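Local coordinates for conserved domain protein (Porphyromonas gingivalis, PDB 3PNN) that probably forms glycosidic linkages as a glycosyltransferase, transferring a sugar unit to an acceptor, at residues Gly164-Lys176 with Cys205-Met217. Sequence-based numbering, arbitrary orientation.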
ATOM      1  N   GLY A 164      16.974  -8.433 -10.115  1.00 42.89           N
ATOM      2  CA  GLY A 164      17.365  -7.037 -10.193  1.00 44.61           C
ATOM      3  C   GLY A 164      17.063  -6.292  -8.909  1.00 49.95           C
ATOM      4  O   GLY A 164      16.616  -6.884  -7.925  1.00 42.03           O
ATOM      5  N   GLY A 165      17.292  -4.984  -8.920  1.00 51.12           N
ATOM      6  CA  GLY A 165      17.085  -4.179  -7.733  1.00 47.10           C
ATOM      7  C   GLY A 165      15.628  -3.928  -7.429  1.00 46.50           C
ATOM      8  O   GLY A 165      14.779  -3.961  -8.325  1.00 43.46           O
ATOM      9  N   VAL A 166      15.332  -3.680  -6.157  1.00 38.49           N
ATOM     10  CA  VAL A 166      13.987  -3.309  -5.757  1.00 35.71           C
ATOM     11  C   VAL A 166      13.987  -1.955  -5.062  1.00 37.18           C
ATOM     12  O   VAL A 166      15.019  -1.486  -4.597  1.00 39.55           O
ATOM     13  CB  VAL A 166      13.341  -4.367  -4.839  1.00 35.65           C
ATOM     14  CG1 VAL A 166      13.232  -5.702  -5.576  1.00 38.64           C
ATOM     15  CG2 VAL A 166      14.140  -4.528  -3.550  1.00 35.46           C
ATOM     16  N   SER A 167      12.819  -1.335  -5.003  1.00 42.29           N
ATOM     17  CA  SER A 167      12.665  -0.057  -4.339  1.00 45.71           C
ATOM     18  C   SER A 167      11.856  -0.281  -3.067  1.00 40.48           C
ATOM     19  O   SER A 167      10.788  -0.892  -3.100  1.00 36.57           O
ATOM     20  CB  SER A 167      11.970   0.933  -5.276  1.00 49.54           C
ATOM     21  OG  SER A 167      11.728   2.170  -4.638  1.00 49.40           O
ATOM     22  N   ARG A 168      12.378   0.205  -1.941  1.00 39.23           N
ATOM     23  CA  ARG A 168      11.779  -0.053  -0.632  1.00 36.12           C
ATOM     24  C   ARG A 168      11.780   1.207   0.231  1.00 37.10           C
ATOM     25  O   ARG A 168      12.721   1.994   0.180  1.00 38.65           O
ATOM     26  CB  ARG A 168      12.562  -1.157   0.091  1.00 33.89           C
ATOM     27  CG  ARG A 168      12.597  -2.487  -0.632  1.00 36.07           C
ATOM     28  CD  ARG A 168      11.248  -3.182  -0.521  1.00 35.07           C
ATOM     29  NE  ARG A 168      11.177  -4.432  -1.278  1.00 33.21           N
ATOM     30  CZ  ARG A 168      10.474  -4.585  -2.403  1.00 41.53           C
ATOM     31  NH1 ARG A 168       9.795  -3.558  -2.914  1.00 36.29           N
ATOM     32  NH2 ARG A 168      10.442  -5.765  -3.018  1.00 38.28           N
ATOM     33  N   GLY A 169      10.727   1.398   1.016  1.00 35.11           N
ATOM     34  CA  GLY A 169      10.738   2.437   2.032  1.00 32.62           C
ATOM     35  C   GLY A 169      11.618   1.998   3.190  1.00 35.31           C
ATOM     36  O   GLY A 169      11.201   1.184   4.019  1.00 29.80           O
ATOM     37  N   VAL A 170      12.835   2.529   3.255  1.00 33.04           N
ATOM     38  CA  VAL A 170      13.772   2.131   4.304  1.00 37.15           C
ATOM     39  C   VAL A 170      13.481   2.900   5.590  1.00 35.48           C
ATOM     40  O   VAL A 170      13.448   4.133   5.597  1.00 33.91           O
ATOM     41  CB  VAL A 170      15.238   2.334   3.867  1.00 41.10           C
ATOM     42  CG1 VAL A 170      16.173   2.029   5.023  1.00 36.95           C
ATOM     43  CG2 VAL A 170      15.558   1.431   2.677  1.00 36.84           C
ATOM     44  N   CYS A 171      13.259   2.164   6.675  1.00 33.07           N
ATOM     45  CA  CYS A 171      12.753   2.758   7.904  1.00 28.59           C
ATOM     46  C   CYS A 171      13.799   2.858   9.004  1.00 31.71           C
ATOM     47  O   CYS A 171      14.588   1.944   9.194  1.00 33.77           O
ATOM     48  CB  CYS A 171      11.611   1.900   8.443  1.00 29.51           C
ATOM     49  SG  CYS A 171      10.183   1.931   7.387  1.00 34.48           S
ATOM     50  N   GLN A 172      13.775   3.968   9.734  1.00 30.10           N
ATOM     51  CA  GLN A 172      14.523   4.080  10.981  1.00 36.17           C
ATOM     52  C   GLN A 172      13.518   3.890  12.097  1.00 33.19           C
ATOM     53  O   GLN A 172      12.491   4.568  12.123  1.00 30.48           O
ATOM     54  CB  GLN A 172      15.172   5.457  11.098  1.00 32.66           C
ATOM     55  CG  GLN A 172      15.997   5.823   9.871  1.00 38.86           C
ATOM     56  CD  GLN A 172      17.064   4.786   9.588  1.00 48.64           C
ATOM     57  OE1 GLN A 172      17.758   4.339  10.501  1.00 44.97           O
ATOM     58  NE2 GLN A 172      17.193   4.387   8.322  1.00 46.88           N
ATOM     59  N   VAL A 173      13.806   2.969  13.015  1.00 30.05           N
ATOM     60  CA  VAL A 173      12.860   2.629  14.078  1.00 31.10           C
ATOM     61  C   VAL A 173      13.566   2.631  15.433  1.00 33.16           C
ATOM     62  O   VAL A 173      14.634   2.034  15.588  1.00 33.47           O
ATOM     63  CB  VAL A 173      12.209   1.257  13.827  1.00 27.34           C
ATOM     64  CG1 VAL A 173      11.121   0.974  14.860  1.00 26.61           C
ATOM     65  CG2 VAL A 173      11.618   1.195  12.417  1.00 29.83           C
ATOM     66  N   ASP A 174      12.980   3.309  16.410  1.00 32.16           N
ATOM     67  CA  ASP A 174      13.667   3.467  17.696  1.00 34.63           C
ATOM     68  C   ASP A 174      13.325   2.324  18.648  1.00 36.15           C
ATOM     69  O   ASP A 174      12.583   1.412  18.291  1.00 29.65           O
ATOM     70  CB  ASP A 174      13.395   4.846  18.323  1.00 35.65           C
ATOM     71  CG  ASP A 174      11.956   5.010  18.809  1.00 39.81           C
ATOM     72  OD1 ASP A 174      11.250   3.993  19.009  1.00 32.62           O
ATOM     73  OD2 ASP A 174      11.533   6.169  19.006  1.00 40.14           O
ATOM     74  N   GLU A 175      13.874   2.368  19.858  1.00 34.63           N
ATOM     75  CA  GLU A 175      13.720   1.259  20.799  1.00 38.70           C
ATOM     76  C   GLU A 175      12.288   1.075  21.302  1.00 35.72           C
ATOM     77  O   GLU A 175      11.953   0.031  21.847  1.00 35.25           O
ATOM     78  CB  GLU A 175      14.672   1.430  21.989  1.00 45.15           C
ATOM     79  CG  GLU A 175      16.141   1.355  21.612  1.00 57.53           C
ATOM     80  CD  GLU A 175      17.053   1.466  22.822  1.00 72.33           C
ATOM     81  OE1 GLU A 175      17.704   0.454  23.170  1.00 76.59           O
ATOM     82  OE2 GLU A 175      17.108   2.559  23.428  1.00 74.16           O
ATOM     83  N   LYS A 176      11.451   2.092  21.136  1.00 32.11           N
ATOM     84  CA  LYS A 176      10.045   1.982  21.500  1.00 28.10           C
ATOM     85  C   LYS A 176       9.209   1.502  20.319  1.00 29.60           C
ATOM     86  O   LYS A 176       7.982   1.563  20.357  1.00 30.90           O
ATOM     87  CB  LYS A 176       9.516   3.318  22.025  1.00 30.68           C
ATOM     88  CG  LYS A 176      10.262   3.832  23.242  1.00 37.17           C
ATOM     89  CD  LYS A 176       9.790   5.228  23.637  1.00 45.37           C
ATOM     90  CE  LYS A 176      10.502   5.706  24.899  1.00 62.72           C
ATOM     91  NZ  LYS A 176      10.032   7.050  25.350  1.00 68.62           N
ATOM     92  N   CYS A 205      25.277   2.560   0.504  1.00 68.96           N
ATOM     93  CA  CYS A 205      24.905   2.288   1.879  1.00 67.67           C
ATOM     94  C   CYS A 205      24.509   0.823   1.988  1.00 66.77           C
ATOM     95  O   CYS A 205      23.889   0.273   1.076  1.00 60.38           O
ATOM     96  CB  CYS A 205      23.733   3.180   2.295  1.00 69.13           C
ATOM     97  SG  CYS A 205      23.966   4.958   2.001  1.00 73.08           S
ATOM     98  N   THR A 206      24.868   0.186   3.096  1.00 62.45           N
ATOM     99  CA  THR A 206      24.476  -1.201   3.312  1.00 57.04           C
ATOM    100  C   THR A 206      23.320  -1.308   4.300  1.00 54.05           C
ATOM    101  O   THR A 206      23.039  -0.381   5.057  1.00 51.83           O
ATOM    102  CB  THR A 206      25.646  -2.075   3.787  1.00 58.20           C
ATOM    103  OG1 THR A 206      26.117  -1.601   5.055  1.00 58.45           O
ATOM    104  CG2 THR A 206      26.777  -2.034   2.778  1.00 62.57           C
ATOM    105  N   LEU A 207      22.652  -2.454   4.272  1.00 44.75           N
ATOM    106  CA  LEU A 207      21.493  -2.699   5.107  1.00 38.82           C
ATOM    107  C   LEU A 207      21.634  -4.088   5.704  1.00 41.91           C
ATOM    108  O   LEU A 207      22.017  -5.024   5.006  1.00 41.19           O
ATOM    109  CB  LEU A 207      20.227  -2.653   4.244  1.00 39.20           C
ATOM    110  CG  LEU A 207      19.261  -1.463   4.236  1.00 49.54           C
ATOM    111  CD1 LEU A 207      19.908  -0.149   4.585  1.00 56.13           C
ATOM    112  CD2 LEU A 207      18.540  -1.381   2.888  1.00 46.57           C
ATOM    113  N   ALA A 208      21.316  -4.230   6.989  1.00 38.91           N
ATOM    114  CA  ALA A 208      21.258  -5.547   7.616  1.00 36.23           C
ATOM    115  C   ALA A 208      20.127  -6.374   7.011  1.00 39.97           C
ATOM    116  O   ALA A 208      19.151  -5.818   6.500  1.00 39.59           O
ATOM    117  CB  ALA A 208      21.051  -5.402   9.117  1.00 38.25           C
ATOM    118  N   GLU A 209      20.244  -7.699   7.078  1.00 35.80           N
ATOM    119  CA  GLU A 209      19.181  -8.569   6.571  1.00 39.38           C
ATOM    120  C   GLU A 209      17.823  -8.276   7.223  1.00 35.76           C
ATOM    121  O   GLU A 209      16.770  -8.403   6.578  1.00 32.63           O
ATOM    122  CB  GLU A 209      19.542 -10.041   6.779  1.00 44.70           C
ATOM    123  CG  GLU A 209      20.715 -10.522   5.927  1.00 47.54           C
ATOM    124  CD  GLU A 209      20.350 -10.705   4.461  1.00 46.97           C
ATOM    125  OE1 GLU A 209      19.158 -10.945   4.152  1.00 45.96           O
ATOM    126  OE2 GLU A 209      21.266 -10.619   3.614  1.00 43.15           O
ATOM    127  N   ASP A 210      17.851  -7.909   8.504  1.00 30.93           N
ATOM    128  CA  ASP A 210      16.614  -7.672   9.257  1.00 34.66           C
ATOM    129  C   ASP A 210      16.196  -6.200   9.333  1.00 36.22           C
ATOM    130  O   ASP A 210      15.295  -5.848  10.090  1.00 33.53           O
ATOM    131  CB  ASP A 210      16.726  -8.245  10.676  1.00 39.24           C
ATOM    132  CG  ASP A 210      17.817  -7.572  11.497  1.00 55.21           C
ATOM    133  OD1 ASP A 210      18.568  -6.738  10.939  1.00 55.93           O
ATOM    134  OD2 ASP A 210      17.919  -7.875  12.706  1.00 55.10           O
ATOM    135  N   ALA A 211      16.850  -5.337   8.560  1.00 32.86           N
ATOM    136  CA  ALA A 211      16.481  -3.923   8.534  1.00 33.81           C
ATOM    137  C   ALA A 211      15.007  -3.771   8.155  1.00 32.21           C
ATOM    138  O   ALA A 211      14.543  -4.371   7.182  1.00 29.90           O
ATOM    139  CB  ALA A 211      17.357  -3.163   7.539  1.00 35.73           C
ATOM    140  N   PRO A 212      14.264  -2.958   8.915  1.00 31.08           N
ATOM    141  CA  PRO A 212      12.825  -2.832   8.649  1.00 31.90           C
ATOM    142  C   PRO A 212      12.545  -2.031   7.375  1.00 30.99           C
ATOM    143  O   PRO A 212      13.238  -1.034   7.105  1.00 29.25           O
ATOM    144  CB  PRO A 212      12.300  -2.054   9.859  1.00 30.55           C
ATOM    145  CG  PRO A 212      13.491  -1.801  10.757  1.00 35.66           C
ATOM    146  CD  PRO A 212      14.722  -2.073   9.998  1.00 31.79           C
ATOM    147  N   VAL A 213      11.544  -2.460   6.608  1.00 29.51           N
ATOM    148  CA  VAL A 213      11.089  -1.692   5.444  1.00 25.89           C
ATOM    149  C   VAL A 213       9.581  -1.593   5.432  1.00 30.25           C
ATOM    150  O   VAL A 213       8.881  -2.454   5.984  1.00 28.60           O
ATOM    151  CB  VAL A 213      11.564  -2.294   4.091  1.00 29.01           C
ATOM    152  CG1 VAL A 213      13.072  -2.114   3.933  1.00 30.75           C
ATOM    153  CG2 VAL A 213      11.168  -3.762   3.976  1.00 28.54           C
ATOM    154  N   SER A 214       9.086  -0.527   4.811  1.00 30.45           N
ATOM    155  CA  SER A 214       7.669  -0.396   4.515  1.00 30.76           C
ATOM    156  C   SER A 214       7.356  -1.134   3.216  1.00 30.41           C
ATOM    157  O   SER A 214       8.144  -1.087   2.267  1.00 33.00           O
ATOM    158  CB  SER A 214       7.295   1.086   4.364  1.00 33.97           C
ATOM    159  OG  SER A 214       5.997   1.220   3.799  1.00 33.83           O
HETATM  160  N   MSE A 215       6.214  -1.821   3.173  1.00 25.44           N
HETATM  161  CA  MSE A 215       5.700  -2.399   1.922  1.00 23.78           C
HETATM  162  C   MSE A 215       4.348  -1.760   1.605  1.00 27.90           C
HETATM  163  O   MSE A 215       3.502  -2.345   0.907  1.00 26.34           O
HETATM  164  CB  MSE A 215       5.575  -3.934   2.006  1.00 26.81           C
HETATM  165  CG  MSE A 215       6.910  -4.639   2.299  1.00 27.01           C
HETATM  166 SE   MSE A 215       8.284  -4.237   0.958  0.71 36.03          SE
HETATM  167  CE  MSE A 215       7.490  -5.126  -0.561  1.00 43.44           C
ATOM    168  N   ASN A 216       4.169  -0.545   2.110  1.00 27.01           N
ATOM    169  CA  ASN A 216       2.946   0.239   1.905  1.00 26.60           C
ATOM    170  C   ASN A 216       1.706  -0.387   2.552  1.00 29.93           C
ATOM    171  O   ASN A 216       0.609  -0.309   2.000  1.00 32.67           O
ATOM    172  CB  ASN A 216       2.694   0.503   0.417  1.00 27.44           C
ATOM    173  CG  ASN A 216       2.504   1.984   0.104  1.00 36.34           C
ATOM    174  OD1 ASN A 216       2.998   2.858   0.827  1.00 36.01           O
ATOM    175  ND2 ASN A 216       1.803   2.273  -0.999  1.00 46.65           N
HETATM  176  N   MSE A 217       1.887  -1.015   3.713  1.00 22.23           N
HETATM  177  CA  MSE A 217       0.757  -1.452   4.535  1.00 21.58           C
HETATM  178  C   MSE A 217       0.696  -0.554   5.769  1.00 24.28           C
HETATM  179  O   MSE A 217       1.507  -0.701   6.683  1.00 25.93           O
HETATM  180  CB  MSE A 217       0.920  -2.926   4.948  1.00 24.46           C
HETATM  181  CG  MSE A 217      -0.188  -3.459   5.874  1.00 21.19           C
HETATM  182 SE   MSE A 217      -0.052  -5.433   6.069  0.69 28.69          SE
HETATM  183  CE  MSE A 217      -1.859  -5.913   5.534  1.00 31.98           C
TER
HETATM  184  O   HOH W   1       8.413  -0.384  -0.310  1.00 48.93           O
HETATM  185  O   HOH W   2      15.790   0.030   7.720  1.00 35.95           O
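Val170 and Leu207 meet tip to tip, CG2 of the valine 4.1 Å from CD2 of the leucine, and Leu207 also rests on Ile195 and Phe197. Val213 sends CG1 to within 4.0 Å of Arg168 CB, while further along Val173 CG2 meets the CB-CG side of the Pro212 ring, 3.9 Å from CG. With SG beside its own backbone N (chi1 -67°), Cys171 brings the sulfur near Ser214 N.

The backbones are joined by just two direct bonds: Ser214 N to Gly169 O (2.8 Å) and Cys171 N to Pro212 O (3.2 Å). At 134° the short strands diverge quickly, and two waters extend the pairing, one linking Gly169 N to Ser214 O, the other Cys171 O to Pro212 O.

At the polar edge, the bent selenomethionine Met215 puts CE over the centre of the Arg168 guanidinium, 3.5 Å above its plane; Val166 CB covers the opposite face. Packed on both faces, the group is restrained from rotating, while NH2 donates to Thr159 O and Trp273 adds a cation-pi contact. A glycerol beside Arg168, probably from the crystallisation liquor, may mark a pocket. A short, splayed antiparallel pairing thus joins strand 166-173 to strand 212-215 in the Rossmann-like alpha/beta/alpha fold.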